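Local coordinates for AlyGC (PDB 5GKD), which cleaves the polysaccharide alginate, probably by beta-elimination, as a lyase of polysaccharide lyase family 6, at residues 127-132 against 157-162; 199-204 against 226-231; 217-222 against 238-243; 291-296 against 326-331. All coordinates share one frame; numbering follows the deposited sequence.

Contact 1 (127-132 against 157-162). With PO4 (phosphate ion), chain G.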
loop_
_atom_site.group_PDB
_atom_site.type_symbol
_atom_site.label_atom_id
_atom_site.label_comp_id
_atom_site.label_asym_id
_atom_site.label_seq_id
_atom_site.Cartn_x
_atom_site.Cartn_y
_atom_site.Cartn_z
ATOM N N MET A 127 -27.834 -4.589 8.204
ATOM C CA MET A 127 -27.741 -5.014 9.597
ATOM C C MET A 127 -29.102 -4.874 10.246
ATOM O O MET A 127 -29.660 -3.773 10.276
ATOM C CB MET A 127 -26.714 -4.194 10.381
ATOM C CG MET A 127 -25.310 -4.356 9.865
ATOM S SD MET A 127 -24.574 -5.964 10.166
ATOM C CE MET A 127 -24.165 -5.833 11.841
ATOM N N VAL A 128 -29.623 -5.979 10.793
ATOM C CA VAL A 128 -30.948 -6.000 11.408
ATOM C C VAL A 128 -30.791 -5.956 12.922
ATOM O O VAL A 128 -30.012 -6.728 13.494
ATOM C CB VAL A 128 -31.748 -7.242 10.977
ATOM C CG1 VAL A 128 -33.237 -7.034 11.267
ATOM C CG2 VAL A 128 -31.559 -7.509 9.510
ATOM N N TYR A 129 -31.526 -5.060 13.571
ATOM C CA TYR A 129 -31.622 -5.009 15.030
ATOM C C TYR A 129 -33.095 -5.066 15.427
ATOM O O TYR A 129 -33.980 -5.127 14.577
ATOM C CB TYR A 129 -30.975 -3.743 15.606
ATOM C CG TYR A 129 -29.526 -3.520 15.209
ATOM C CD1 TYR A 129 -29.190 -3.036 13.951
ATOM C CD2 TYR A 129 -28.506 -3.801 16.093
ATOM C CE1 TYR A 129 -27.869 -2.841 13.598
ATOM C CE2 TYR A 129 -27.194 -3.609 15.747
ATOM C CZ TYR A 129 -26.877 -3.133 14.507
ATOM O OH TYR A 129 -25.557 -2.946 14.178
ATOM N N GLY A 130 -33.363 -5.025 16.733
ATOM C CA GLY A 130 -34.746 -4.947 17.156
ATOM C C GLY A 130 -35.472 -6.272 16.978
ATOM O O GLY A 130 -34.872 -7.350 17.015
ATOM N N ARG A 131 -36.791 -6.187 16.775
ATOM C CA ARG A 131 -37.641 -7.369 16.718
ATOM C C ARG A 131 -38.718 -7.203 15.660
ATOM O O ARG A 131 -39.191 -6.094 15.392
ATOM C CB ARG A 131 -38.313 -7.657 18.078
ATOM C CG ARG A 131 -37.367 -8.116 19.166
ATOM C CD ARG A 131 -38.105 -8.509 20.452
ATOM N NE ARG A 131 -37.159 -8.968 21.467
ATOM C CZ ARG A 131 -37.443 -9.104 22.758
ATOM N NH1 ARG A 131 -38.655 -8.814 23.220
ATOM N NH2 ARG A 131 -36.508 -9.510 23.595
ATOM N N HIS A 132 -39.121 -8.329 15.084
ATOM C CA HIS A 132 -40.256 -8.395 14.155
ATOM C C HIS A 132 -40.060 -7.513 12.925
ATOM O O HIS A 132 -41.008 -6.944 12.399
ATOM C CB HIS A 132 -41.556 -8.044 14.867
ATOM C CG HIS A 132 -41.864 -8.960 16.006
ATOM N ND1 HIS A 132 -42.234 -10.274 15.817
ATOM C CD2 HIS A 132 -41.820 -8.767 17.348
ATOM C CE1 HIS A 132 -42.425 -10.842 16.994
ATOM N NE2 HIS A 132 -42.165 -9.955 17.937
ATOM N N GLU A 157 -30.669 -7.902 24.509
ATOM C CA GLU A 157 -31.924 -8.633 24.590
ATOM C C GLU A 157 -33.014 -7.999 23.732
ATOM O O GLU A 157 -33.914 -8.701 23.266
ATOM C CB GLU A 157 -32.370 -8.704 26.051
ATOM C CG GLU A 157 -33.534 -9.628 26.281
ATOM C CD GLU A 157 -33.894 -9.750 27.747
ATOM O OE1 GLU A 157 -35.052 -10.118 28.035
ATOM O OE2 GLU A 157 -33.030 -9.471 28.608
ATOM N N SER A 158 -32.954 -6.679 23.512
ATOM C CA SER A 158 -33.935 -6.011 22.657
ATOM C C SER A 158 -33.845 -6.453 21.202
ATOM O O SER A 158 -34.802 -6.260 20.454
ATOM C CB SER A 158 -33.761 -4.493 22.723
ATOM O OG SER A 158 -33.864 -4.037 24.051
ATOM N N SER A 159 -32.711 -7.010 20.788
ATOM C CA SER A 159 -32.522 -7.524 19.439
ATOM C C SER A 159 -32.551 -9.052 19.376
ATOM O O SER A 159 -32.541 -9.614 18.278
ATOM C CB SER A 159 -31.195 -7.004 18.869
ATOM O OG SER A 159 -31.265 -5.614 18.603
ATOM N N GLN A 160 -32.586 -9.728 20.519
ATOM C CA GLN A 160 -32.731 -11.170 20.569
ATOM C C GLN A 160 -34.209 -11.535 20.480
ATOM O O GLN A 160 -35.081 -10.672 20.522
ATOM C CB GLN A 160 -32.084 -11.710 21.845
ATOM C CG GLN A 160 -30.589 -11.433 21.895
ATOM C CD GLN A 160 -30.048 -11.483 23.312
ATOM O OE1 GLN A 160 -30.735 -11.920 24.224
ATOM N NE2 GLN A 160 -28.830 -11.020 23.499
ATOM N N GLN A 161 -34.487 -12.825 20.325
ATOM C CA GLN A 161 -35.858 -13.331 20.182
ATOM C C GLN A 161 -36.658 -12.468 19.207
ATOM O O GLN A 161 -37.746 -11.973 19.511
ATOM C CB GLN A 161 -36.551 -13.410 21.542
ATOM C CG GLN A 161 -35.765 -14.191 22.562
ATOM C CD GLN A 161 -36.473 -14.310 23.881
ATOM O OE1 GLN A 161 -37.575 -14.845 23.952
ATOM N NE2 GLN A 161 -35.846 -13.803 24.945
ATOM N N ASN A 162 -36.089 -12.273 18.021
ATOM C CA ASN A 162 -36.588 -11.238 17.128
ATOM C C ASN A 162 -37.703 -11.713 16.211
ATOM O O ASN A 162 -38.556 -10.912 15.837
ATOM C CB ASN A 162 -35.440 -10.668 16.284
ATOM C CG ASN A 162 -34.527 -11.762 15.698
ATOM O OD1 ASN A 162 -34.931 -12.505 14.799
ATOM N ND2 ASN A 162 -33.296 -11.851 16.209
HETATM P P PO4 G . -22.328 -2.587 16.210
HETATM O O1 PO4 G . -23.671 -3.278 16.286
HETATM O O2 PO4 G . -22.405 -1.150 16.683
HETATM O O3 PO4 G . -21.862 -2.645 14.775
HETATM O O4 PO4 G . -21.335 -3.301 17.096
HETATM O O HOH W 1 -37.200 -10.190 26.759
#
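Just beyond strand 124-128 of the parallel beta-helix, Gly-130, Arg-131 and His-132 turn out along the loop 157-162 that follows the neighbouring strand 150-152. Arg-131 makes two of the four hydrogen bonds across and has the largest contact area. Its CG lies anti to the carbonyl carbon (chi1 -69°), and the chain runs extended to NE, which carries the guanidinium across the loop. Arg-131 NE bonds Gln-160 O at 2.8 Å, nearly along the C=O axis; Arg-131 NH2 bonds Glu-157 O at 2.7 Å, with the acceptor tilted out of the guanidinium plane. Gln-161 CB covers one face of the guanidinium. An arginine suits this place because its several N-H groups can reach two carbonyls at once. Loops of this kind leave the stacked strands of the beta-helix, the fold of the chondroitinase B family. Ser-159 OG accepts the nearly straight bond from Gly-130 N at 2.9 Å; glycine easily adopts the positive phi found here. At the far end His-132 N bonds Asn-162 O at 2.7 Å, and that oxygen also sits 3.7 Å above one face of the His-132 ring. The Asn-162 amide is held flat by ND2 bonding Ser-159 O at 3.1 Å, and also Ser-197.

Contact 2 (199-204 against 226-231)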
loop_
_atom_site.group_PDB
_atom_site.type_symbol
_atom_site.label_atom_id
_atom_site.label_comp_id
_atom_site.label_asym_id
_atom_site.label_seq_id
_atom_site.Cartn_x
_atom_site.Cartn_y
_atom_site.Cartn_z
ATOM N N THR A 199 -34.893 -16.391 14.052
ATOM C CA THR A 199 -34.931 -15.758 12.741
ATOM C C THR A 199 -35.391 -16.737 11.668
ATOM O O THR A 199 -34.947 -17.880 11.626
ATOM C CB THR A 199 -33.550 -15.221 12.376
ATOM O OG1 THR A 199 -33.158 -14.217 13.326
ATOM C CG2 THR A 199 -33.559 -14.633 10.978
ATOM N N LEU A 200 -36.253 -16.262 10.780
ATOM C CA LEU A 200 -36.807 -17.034 9.676
ATOM C C LEU A 200 -36.151 -16.593 8.369
ATOM O O LEU A 200 -36.293 -15.436 7.963
ATOM C CB LEU A 200 -38.323 -16.839 9.610
ATOM C CG LEU A 200 -39.112 -17.476 8.472
ATOM C CD1 LEU A 200 -38.716 -18.925 8.449
ATOM C CD2 LEU A 200 -40.627 -17.383 8.673
ATOM N N VAL A 201 -35.454 -17.512 7.708
ATOM C CA VAL A 201 -34.764 -17.250 6.454
ATOM C C VAL A 201 -35.330 -18.204 5.416
ATOM O O VAL A 201 -34.957 -19.379 5.391
ATOM C CB VAL A 201 -33.246 -17.430 6.570
ATOM C CG1 VAL A 201 -32.569 -17.101 5.227
ATOM C CG2 VAL A 201 -32.681 -16.595 7.700
ATOM N N GLU A 202 -36.184 -17.700 4.530
ATOM C CA GLU A 202 -36.971 -18.557 3.654
ATOM C C GLU A 202 -37.111 -17.987 2.249
ATOM O O GLU A 202 -37.235 -16.780 2.053
ATOM C CB GLU A 202 -38.362 -18.792 4.240
ATOM C CG GLU A 202 -39.133 -17.526 4.472
ATOM C CD GLU A 202 -40.562 -17.795 4.796
ATOM O OE1 GLU A 202 -41.376 -16.854 4.711
ATOM O OE2 GLU A 202 -40.869 -18.958 5.137
ATOM N N ASN A 203 -37.130 -18.886 1.273
ATOM C CA ASN A 203 -37.449 -18.544 -0.115
ATOM C C ASN A 203 -36.526 -17.476 -0.690
ATOM O O ASN A 203 -36.940 -16.673 -1.526
ATOM C CB ASN A 203 -38.912 -18.120 -0.254
ATOM C CG ASN A 203 -39.859 -19.307 -0.179
ATOM O OD1 ASN A 203 -40.682 -19.408 0.724
ATOM N ND2 ASN A 203 -39.710 -20.234 -1.111
ATOM N N ASN A 204 -35.268 -17.465 -0.279
ATOM C CA ASN A 204 -34.270 -16.624 -0.916
ATOM C C ASN A 204 -33.511 -17.421 -1.969
ATOM O O ASN A 204 -33.438 -18.647 -1.923
ATOM C CB ASN A 204 -33.291 -16.056 0.107
ATOM C CG ASN A 204 -33.988 -15.372 1.237
ATOM O OD1 ASN A 204 -34.397 -14.214 1.115
ATOM N ND2 ASN A 204 -34.152 -16.082 2.344
ATOM N N ARG A 226 -34.908 -22.254 5.614
ATOM C CA ARG A 226 -35.825 -23.146 4.925
ATOM C C ARG A 226 -36.099 -22.654 3.533
ATOM O O ARG A 226 -36.130 -21.441 3.275
ATOM C CB ARG A 226 -37.152 -23.250 5.658
ATOM C CG ARG A 226 -37.787 -21.858 5.657
ATOM C CD ARG A 226 -38.942 -21.674 6.573
ATOM N NE ARG A 226 -39.706 -22.882 6.724
ATOM C CZ ARG A 226 -40.652 -23.247 5.893
ATOM N NH1 ARG A 226 -40.961 -22.506 4.829
ATOM N NH2 ARG A 226 -41.301 -24.361 6.098
ATOM N N ASN A 227 -36.294 -23.592 2.600
ATOM C CA ASN A 227 -36.871 -23.295 1.299
ATOM C C ASN A 227 -36.033 -22.312 0.493
ATOM O O ASN A 227 -36.565 -21.596 -0.351
ATOM C CB ASN A 227 -38.285 -22.738 1.443
ATOM C CG ASN A 227 -39.264 -23.776 1.917
ATOM O OD1 ASN A 227 -39.299 -24.100 3.094
ATOM N ND2 ASN A 227 -40.056 -24.314 1.000
ATOM N N ASN A 228 -34.729 -22.283 0.713
ATOM C CA ASN A 228 -33.839 -21.434 -0.054
ATOM C C ASN A 228 -33.165 -22.232 -1.162
ATOM O O ASN A 228 -33.008 -23.447 -1.063
ATOM C CB ASN A 228 -32.779 -20.811 0.854
ATOM C CG ASN A 228 -33.389 -20.079 2.016
ATOM O OD1 ASN A 228 -33.850 -18.937 1.876
ATOM N ND2 ASN A 228 -33.426 -20.734 3.172
ATOM N N VAL A 229 -32.743 -21.533 -2.207
ATOM C CA VAL A 229 -32.052 -22.139 -3.335
ATOM C C VAL A 229 -30.643 -21.570 -3.410
ATOM O O VAL A 229 -30.454 -20.353 -3.324
ATOM C CB VAL A 229 -32.814 -21.924 -4.655
ATOM C CG1 VAL A 229 -31.974 -22.402 -5.826
ATOM C CG2 VAL A 229 -34.128 -22.667 -4.611
ATOM N N PHE A 230 -29.659 -22.455 -3.544
ATOM C CA PHE A 230 -28.259 -22.080 -3.660
ATOM C C PHE A 230 -27.748 -22.536 -5.024
ATOM O O PHE A 230 -27.519 -23.727 -5.237
ATOM C CB PHE A 230 -27.450 -22.710 -2.534
ATOM C CG PHE A 230 -27.938 -22.345 -1.168
ATOM C CD1 PHE A 230 -28.977 -23.041 -0.580
ATOM C CD2 PHE A 230 -27.334 -21.312 -0.458
ATOM C CE1 PHE A 230 -29.416 -22.711 0.695
ATOM C CE2 PHE A 230 -27.770 -20.975 0.787
ATOM C CZ PHE A 230 -28.813 -21.678 1.371
ATOM N N PHE A 231 -27.527 -21.598 -5.932
ATOM C CA PHE A 231 -27.182 -21.923 -7.311
ATOM C C PHE A 231 -25.713 -21.620 -7.536
ATOM O O PHE A 231 -25.306 -20.457 -7.499
ATOM C CB PHE A 231 -28.045 -21.140 -8.292
ATOM C CG PHE A 231 -27.734 -21.431 -9.747
ATOM C CD1 PHE A 231 -26.782 -20.698 -10.431
ATOM C CD2 PHE A 231 -28.409 -22.439 -10.422
ATOM C CE1 PHE A 231 -26.512 -20.961 -11.757
ATOM C CE2 PHE A 231 -28.160 -22.694 -11.746
ATOM C CZ PHE A 231 -27.205 -21.962 -12.415
HETATM O O HOH W 2 -40.369 -23.177 -1.425
#
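Segments 199-204 and 226-231 run parallel, their touching parts 12° apart, with Glu-202 paired to Arg-226. Arg-226 N bonds Val-201 O at 2.9 Å, and further on Val-229 N bonds Asn-204 O at 3.0 Å. Between these bonds both chains kink at an asparagine of positive phi, Asn-203 and Asn-227, a residue type that tolerates this conformation well. Their side chains lie side by side, and one water accepts from ND2 of each, while Asn-227 OD1 accepts from Asn-249 ND2. On the face of the paired residues, Glu-202 and Arg-226 point the same way; Glu-202 OE2 makes a long salt bridge of 3.6 Å to Arg-226 NH1, while OE1 pairs with Arg-165. Next to the kink, Asn-204 and Asn-228 lie side by side and point the same way. In both, CG lies anti to the carbonyl carbon (chi1 -54° in Asn-228), and the amides are nearly coplanar, 7° apart. Asn-228 OD1 takes two bonds, from Asn-204 ND2 at 2.9 Å and Asn-204 N at 3.0 Å, while its ND2 reaches Val-201 O at 3.0 Å from above the carbonyl plane. An alanine here would probably leave Asn-204 N without its acceptor and Val-201 O without its second donor, and open a gap beside the Asn-204 amide. The series goes on to both sides, since Asn-204 OD1 accepts from Asn-169 N and Asn-250 OD1 from Asn-228 N. Such a row of inward asparagines at a bend is the asparagine ladder of parallel beta-helices, as in the pectate lyases.

Contact 3 (217-222 against 238-243). With PO4 (phosphate ion), chain H; CO3 (carbonate ion), chain J.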
loop_
_atom_site.group_PDB
_atom_site.type_symbol
_atom_site.label_atom_id
_atom_site.label_comp_id
_atom_site.label_asym_id
_atom_site.label_seq_id
_atom_site.Cartn_x
_atom_site.Cartn_y
_atom_site.Cartn_z
ATOM N N SER A 217 -23.922 -18.182 7.637
ATOM C CA SER A 217 -23.192 -18.499 8.859
ATOM C C SER A 217 -24.186 -18.351 10.002
ATOM O O SER A 217 -24.458 -17.230 10.442
ATOM C CB SER A 217 -21.987 -17.575 9.029
ATOM O OG SER A 217 -21.181 -17.919 10.153
ATOM N N ASN A 218 -24.779 -19.460 10.451
ATOM C CA ASN A 218 -25.710 -19.387 11.567
ATOM C C ASN A 218 -24.932 -19.381 12.877
ATOM O O ASN A 218 -24.109 -20.266 13.115
ATOM C CB ASN A 218 -26.706 -20.542 11.542
ATOM C CG ASN A 218 -27.855 -20.315 12.485
ATOM O OD1 ASN A 218 -28.753 -19.523 12.199
ATOM N ND2 ASN A 218 -27.819 -20.977 13.635
ATOM N N LYS A 219 -25.181 -18.376 13.716
ATOM C CA LYS A 219 -24.411 -18.147 14.942
ATOM C C LYS A 219 -25.339 -17.739 16.077
ATOM O O LYS A 219 -25.098 -16.767 16.792
ATOM C CB LYS A 219 -23.336 -17.079 14.744
ATOM C CG LYS A 219 -22.116 -17.509 13.914
ATOM C CD LYS A 219 -21.058 -16.394 13.897
ATOM C CE LYS A 219 -19.773 -16.811 13.195
ATOM N NZ LYS A 219 -18.848 -15.666 12.971
ATOM N N SER A 220 -26.442 -18.455 16.226
ATOM C CA SER A 220 -27.399 -18.194 17.293
ATOM C C SER A 220 -28.352 -19.380 17.342
ATOM O O SER A 220 -28.239 -20.323 16.548
ATOM C CB SER A 220 -28.142 -16.883 17.075
ATOM O OG SER A 220 -28.626 -16.795 15.750
ATOM N N GLY A 221 -29.318 -19.307 18.255
ATOM C CA GLY A 221 -30.180 -20.433 18.555
ATOM C C GLY A 221 -31.547 -20.368 17.902
ATOM O O GLY A 221 -32.115 -19.298 17.715
ATOM N N LYS A 222 -32.061 -21.550 17.559
ATOM C CA LYS A 222 -33.476 -21.759 17.229
ATOM C C LYS A 222 -33.927 -20.926 16.032
ATOM O O LYS A 222 -35.032 -20.380 16.002
ATOM C CB LYS A 222 -34.360 -21.501 18.451
ATOM C CG LYS A 222 -33.841 -22.207 19.703
ATOM C CD LYS A 222 -34.920 -23.008 20.402
ATOM C CE LYS A 222 -34.797 -22.939 21.925
ATOM N NZ LYS A 222 -33.442 -23.198 22.454
ATOM N N THR A 238 -23.586 -23.077 6.790
ATOM C CA THR A 238 -22.882 -23.571 7.960
ATOM C C THR A 238 -23.668 -23.236 9.223
ATOM O O THR A 238 -24.035 -22.078 9.454
ATOM C CB THR A 238 -21.471 -22.999 8.050
ATOM O OG1 THR A 238 -20.640 -23.594 7.037
ATOM C CG2 THR A 238 -20.872 -23.290 9.427
ATOM N N LEU A 239 -23.947 -24.267 10.010
ATOM C CA LEU A 239 -24.452 -24.147 11.375
ATOM C C LEU A 239 -23.232 -23.946 12.274
ATOM O O LEU A 239 -22.703 -24.877 12.882
ATOM C CB LEU A 239 -25.254 -25.388 11.745
ATOM C CG LEU A 239 -26.781 -25.394 11.616
ATOM C CD1 LEU A 239 -27.324 -24.324 10.692
ATOM C CD2 LEU A 239 -27.346 -26.775 11.264
ATOM N N ARG A 240 -22.782 -22.686 12.348
ATOM C CA ARG A 240 -21.450 -22.347 12.848
ATOM C C ARG A 240 -21.372 -22.350 14.372
ATOM O O ARG A 240 -20.483 -22.984 14.951
ATOM C CB ARG A 240 -21.038 -20.973 12.314
ATOM C CG ARG A 240 -19.654 -20.561 12.729
ATOM C CD ARG A 240 -18.593 -21.456 12.085
ATOM N NE ARG A 240 -17.277 -21.200 12.653
ATOM C CZ ARG A 240 -16.832 -21.737 13.787
ATOM N NH1 ARG A 240 -17.591 -22.583 14.469
ATOM N NH2 ARG A 240 -15.621 -21.420 14.235
ATOM N N HIS A 241 -22.251 -21.583 15.028
ATOM C CA HIS A 241 -22.356 -21.538 16.475
ATOM C C HIS A 241 -23.831 -21.551 16.839
ATOM O O HIS A 241 -24.677 -21.126 16.053
ATOM C CB HIS A 241 -21.727 -20.271 17.116
ATOM C CG HIS A 241 -20.268 -20.077 16.843
ATOM N ND1 HIS A 241 -19.315 -21.039 17.109
ATOM C CD2 HIS A 241 -19.596 -19.004 16.364
ATOM C CE1 HIS A 241 -18.122 -20.571 16.793
ATOM N NE2 HIS A 241 -18.265 -19.339 16.333
ATOM N N GLY A 242 -24.138 -21.997 18.046
ATOM C CA GLY A 242 -25.544 -21.943 18.427
ATOM C C GLY A 242 -26.306 -23.195 18.040
ATOM O O GLY A 242 -26.003 -23.866 17.057
ATOM N N ASN A 243 -27.362 -23.474 18.805
ATOM C CA ASN A 243 -27.971 -24.794 18.896
ATOM C C ASN A 243 -29.448 -24.754 18.549
ATOM O O ASN A 243 -30.103 -23.718 18.637
ATOM C CB ASN A 243 -27.823 -25.354 20.312
ATOM C CG ASN A 243 -26.405 -25.312 20.800
ATOM O OD1 ASN A 243 -25.515 -25.883 20.181
ATOM N ND2 ASN A 243 -26.179 -24.618 21.904
HETATM P P PO4 H . -16.368 -17.832 11.298
HETATM O O1 PO4 H . -17.790 -18.278 11.086
HETATM O O2 PO4 H . -16.044 -16.905 10.194
HETATM O O3 PO4 H . -15.427 -19.067 11.302
HETATM O O4 PO4 H . -16.370 -16.994 12.555
HETATM C C CO3 J . -15.252 -21.368 10.235
HETATM O O1 CO3 J . -16.207 -21.461 9.353
HETATM O O2 CO3 J . -14.616 -22.488 10.402
HETATM O O3 CO3 J . -15.007 -20.212 10.901
HETATM O O HOH W 3 -25.478 -22.959 14.255
HETATM O O HOH W 4 -31.142 -23.811 21.449
#
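One carbonyl, Asn-218 O, takes two successive N-H groups of the opposite strand: His-241 N at 3.0 Å, in the carbonyl plane, and, more weakly, Arg-240 N. This sharing, as in a beta bulge, falls between neighbouring parallel strands 217-219 and 238-241 of the beta-helix, which pair regularly before it, where Asn-218 N bonds Thr-238 O at 2.9 Å. The side chain of Arg-240 comes to the same side as Ser-217 and Lys-219, where the carbonate pocket lies. Its CG is anti to the backbone N (chi1 -178°) and the chain bends at the next torsion; one face of the guanidinium lies against His-241, whose NE2 stands 3.7 Å above its centre. Arg-240 NH2 bonds Arg-302 O, and Tyr-303 makes a cation-pi contact. Arg-240 NE lies 3.0 Å from carbonate O3, but a modelled phosphate overlaps the carbonate, so either bond from NE, and the phosphate contact of Lys-219, is doubtful in detail. Arg-264 and Tyr-303 also hold the carbonate, and Ser-217 OG bonds Glu-214, a calcium ligand. The long, extended Lys-219 runs alongside His-241, its CG 3.8 Å from His-241 CD2. On the other side of the sheet Asn-218 CB meets Leu-239 CD1 at 3.9 Å, and the Asn-218 amide turns to Asn-223, with a water at ND2. Gly-242 passes Ser-220 where any CB would collide with Ser-220 O. Past it the two chains stay together, Lys-222 N bonding Asn-243 O at 3.1 Å.

Contact 4 (291-296 against 326-331)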
loop_
_atom_site.group_PDB
_atom_site.type_symbol
_atom_site.label_atom_id
_atom_site.label_comp_id
_atom_site.label_asym_id
_atom_site.label_seq_id
_atom_site.Cartn_x
_atom_site.Cartn_y
_atom_site.Cartn_z
ATOM N N VAL A 291 -20.227 -33.196 8.889
ATOM C CA VAL A 291 -20.471 -33.265 10.318
ATOM C C VAL A 291 -19.113 -33.143 10.996
ATOM O O VAL A 291 -18.276 -34.050 10.902
ATOM C CB VAL A 291 -21.193 -34.553 10.732
ATOM C CG1 VAL A 291 -21.604 -34.472 12.193
ATOM C CG2 VAL A 291 -22.423 -34.780 9.858
ATOM N N MET A 292 -18.886 -32.024 11.667
ATOM C CA MET A 292 -17.560 -31.697 12.166
ATOM C C MET A 292 -17.264 -32.352 13.512
ATOM O O MET A 292 -18.163 -32.667 14.296
ATOM C CB MET A 292 -17.396 -30.186 12.305
ATOM C CG MET A 292 -16.964 -29.488 11.033
ATOM S SD MET A 292 -16.367 -27.807 11.327
ATOM C CE MET A 292 -14.822 -28.131 12.187
ATOM N N ASN A 293 -15.977 -32.559 13.758
ATOM C CA ASN A 293 -15.464 -32.721 15.109
ATOM C C ASN A 293 -15.425 -31.370 15.800
ATOM O O ASN A 293 -15.237 -30.341 15.157
ATOM C CB ASN A 293 -14.054 -33.318 15.085
ATOM C CG ASN A 293 -14.043 -34.793 15.447
ATOM O OD1 ASN A 293 -15.007 -35.495 15.202
ATOM N ND2 ASN A 293 -12.968 -35.247 16.079
ATOM N N GLY A 294 -15.605 -31.382 17.122
ATOM C CA GLY A 294 -15.499 -30.200 17.942
ATOM C C GLY A 294 -14.325 -30.275 18.910
ATOM O O GLY A 294 -13.550 -31.222 18.927
ATOM N N VAL A 295 -14.196 -29.228 19.707
ATOM C CA VAL A 295 -13.150 -29.115 20.719
ATOM C C VAL A 295 -13.778 -29.409 22.079
ATOM O O VAL A 295 -14.804 -28.802 22.411
ATOM C CB VAL A 295 -12.509 -27.714 20.722
ATOM C CG1 VAL A 295 -11.354 -27.650 21.729
ATOM C CG2 VAL A 295 -12.049 -27.293 19.342
ATOM N N PRO A 296 -13.214 -30.319 22.880
ATOM C CA PRO A 296 -13.707 -30.481 24.254
ATOM C C PRO A 296 -13.591 -29.167 25.008
ATOM O O PRO A 296 -12.583 -28.468 24.903
ATOM C CB PRO A 296 -12.783 -31.548 24.851
ATOM C CG PRO A 296 -12.035 -32.139 23.692
ATOM C CD PRO A 296 -11.996 -31.105 22.630
ATOM N N ALA A 326 -15.253 -34.371 10.270
ATOM C CA ALA A 326 -14.330 -33.508 9.541
ATOM C C ALA A 326 -13.667 -32.490 10.466
ATOM O O ALA A 326 -14.278 -31.979 11.401
ATOM C CB ALA A 326 -15.068 -32.785 8.414
ATOM N N GLY A 327 -12.406 -32.197 10.198
ATOM C CA GLY A 327 -11.635 -31.350 11.075
ATOM C C GLY A 327 -10.995 -32.064 12.243
ATOM O O GLY A 327 -10.378 -31.403 13.088
ATOM N N SER A 328 -11.117 -33.387 12.325
ATOM C CA SER A 328 -10.559 -34.107 13.462
ATOM C C SER A 328 -9.054 -33.906 13.523
ATOM O O SER A 328 -8.351 -34.084 12.521
ATOM C CB SER A 328 -10.876 -35.596 13.356
ATOM O OG SER A 328 -10.220 -36.322 14.381
ATOM N N ASP A 329 -8.567 -33.507 14.687
ATOM C CA ASP A 329 -7.130 -33.366 14.919
ATOM C C ASP A 329 -6.921 -33.249 16.422
ATOM O O ASP A 329 -7.826 -33.537 17.213
ATOM C CB ASP A 329 -6.532 -32.183 14.140
ATOM C CG ASP A 329 -7.242 -30.858 14.406
ATOM O OD1 ASP A 329 -7.735 -30.613 15.518
ATOM O OD2 ASP A 329 -7.309 -30.045 13.473
ATOM N N LYS A 330 -5.721 -32.819 16.822
ATOM C CA LYS A 330 -5.391 -32.805 18.242
ATOM C C LYS A 330 -6.251 -31.813 19.008
ATOM O O LYS A 330 -6.582 -32.060 20.171
ATOM C CB LYS A 330 -3.908 -32.500 18.426
ATOM C CG LYS A 330 -2.991 -33.504 17.749
ATOM C CD LYS A 330 -3.104 -34.880 18.383
ATOM C CE LYS A 330 -1.929 -35.762 17.984
ATOM N NZ LYS A 330 -0.611 -35.056 18.136
ATOM N N GLU A 331 -6.633 -30.698 18.373
ATOM C CA GLU A 331 -7.539 -29.748 19.005
ATOM C C GLU A 331 -8.980 -30.232 18.933
ATOM O O GLU A 331 -9.654 -30.342 19.961
ATOM C CB GLU A 331 -7.411 -28.359 18.353
ATOM C CG GLU A 331 -8.292 -27.298 18.998
ATOM C CD GLU A 331 -8.593 -26.106 18.097
ATOM O OE1 GLU A 331 -8.270 -26.179 16.890
ATOM O OE2 GLU A 331 -9.158 -25.096 18.603
#
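Met-292 and Ala-326 form the tight end of this contact, and Val-295 with Glu-331 its looser, more exposed end. At the tight end the chains are parallel: Ala-326 N bonds Val-291 O at 3.1 Å, and Asn-293 N bonds Ala-326 O at 3.0 Å. Met-292 bends at its last torsion (chi3 70°), which curls CE back above Ala-326 O, 4.0 Å away. The flexible thioether can follow this bend, and the small alanine, beside Met-292 on the same face of the strand pair, leaves room for the longer side chain. Gly-327 must stay bare, since a CB would press on Met-292 CE and on the preceding carbonyl. Asn-293 points toward the other segment; its CG packs against Ser-328 CB at 3.9 Å, and its ND2 bonds Arg-332 O and Asp-359, which also takes the Ser-328 hydroxyl. An alanine in place of Asn-293 would probably leave Arg-332 O without this donor and open a gap beside Ser-328. Further on the backbones part, without direct hydrogen bonds across. Val-295 crosses the side chain of Glu-331, with CG2 3.8 Å from Glu-331 CG; Pro-296 CD lies 3.6 Å from Glu-331 O, and Val-295 CG1 is near the same oxygen. Glu-331 suits this partly exposed spot, its aliphatic part giving the valine a surface and OE2 making a salt bridge with Arg-302. Met-292 also packs on Tyr-303, one of the carbonate-pocket residues. The arrangement is that of a parallel beta-helix strand pair ending in loops that border a ligand pocket.

In the fold
Following the chain, contact 1 comes first and closes the loop between residues 132 and 157, tying the end of strand 124-128 to the loop after strand 150-152. Contacts 2 and 3 then cross, because their segments alternate along the chain: 199-204, 217-222, 226-231 and 238-243. Contact 4 comes last and closes the loop between 296 and 326. Contacts 1, 3 and 4 all reach the series of parallel strands that runs from 35-41 to 355-357, whereas contact 2 belongs to the series of strands 200-207 and 224-231. Contacts 1 and 2 meet through Asn-162 and Thr-199, and Tyr-303 lies beside both contact 3 and contact 4.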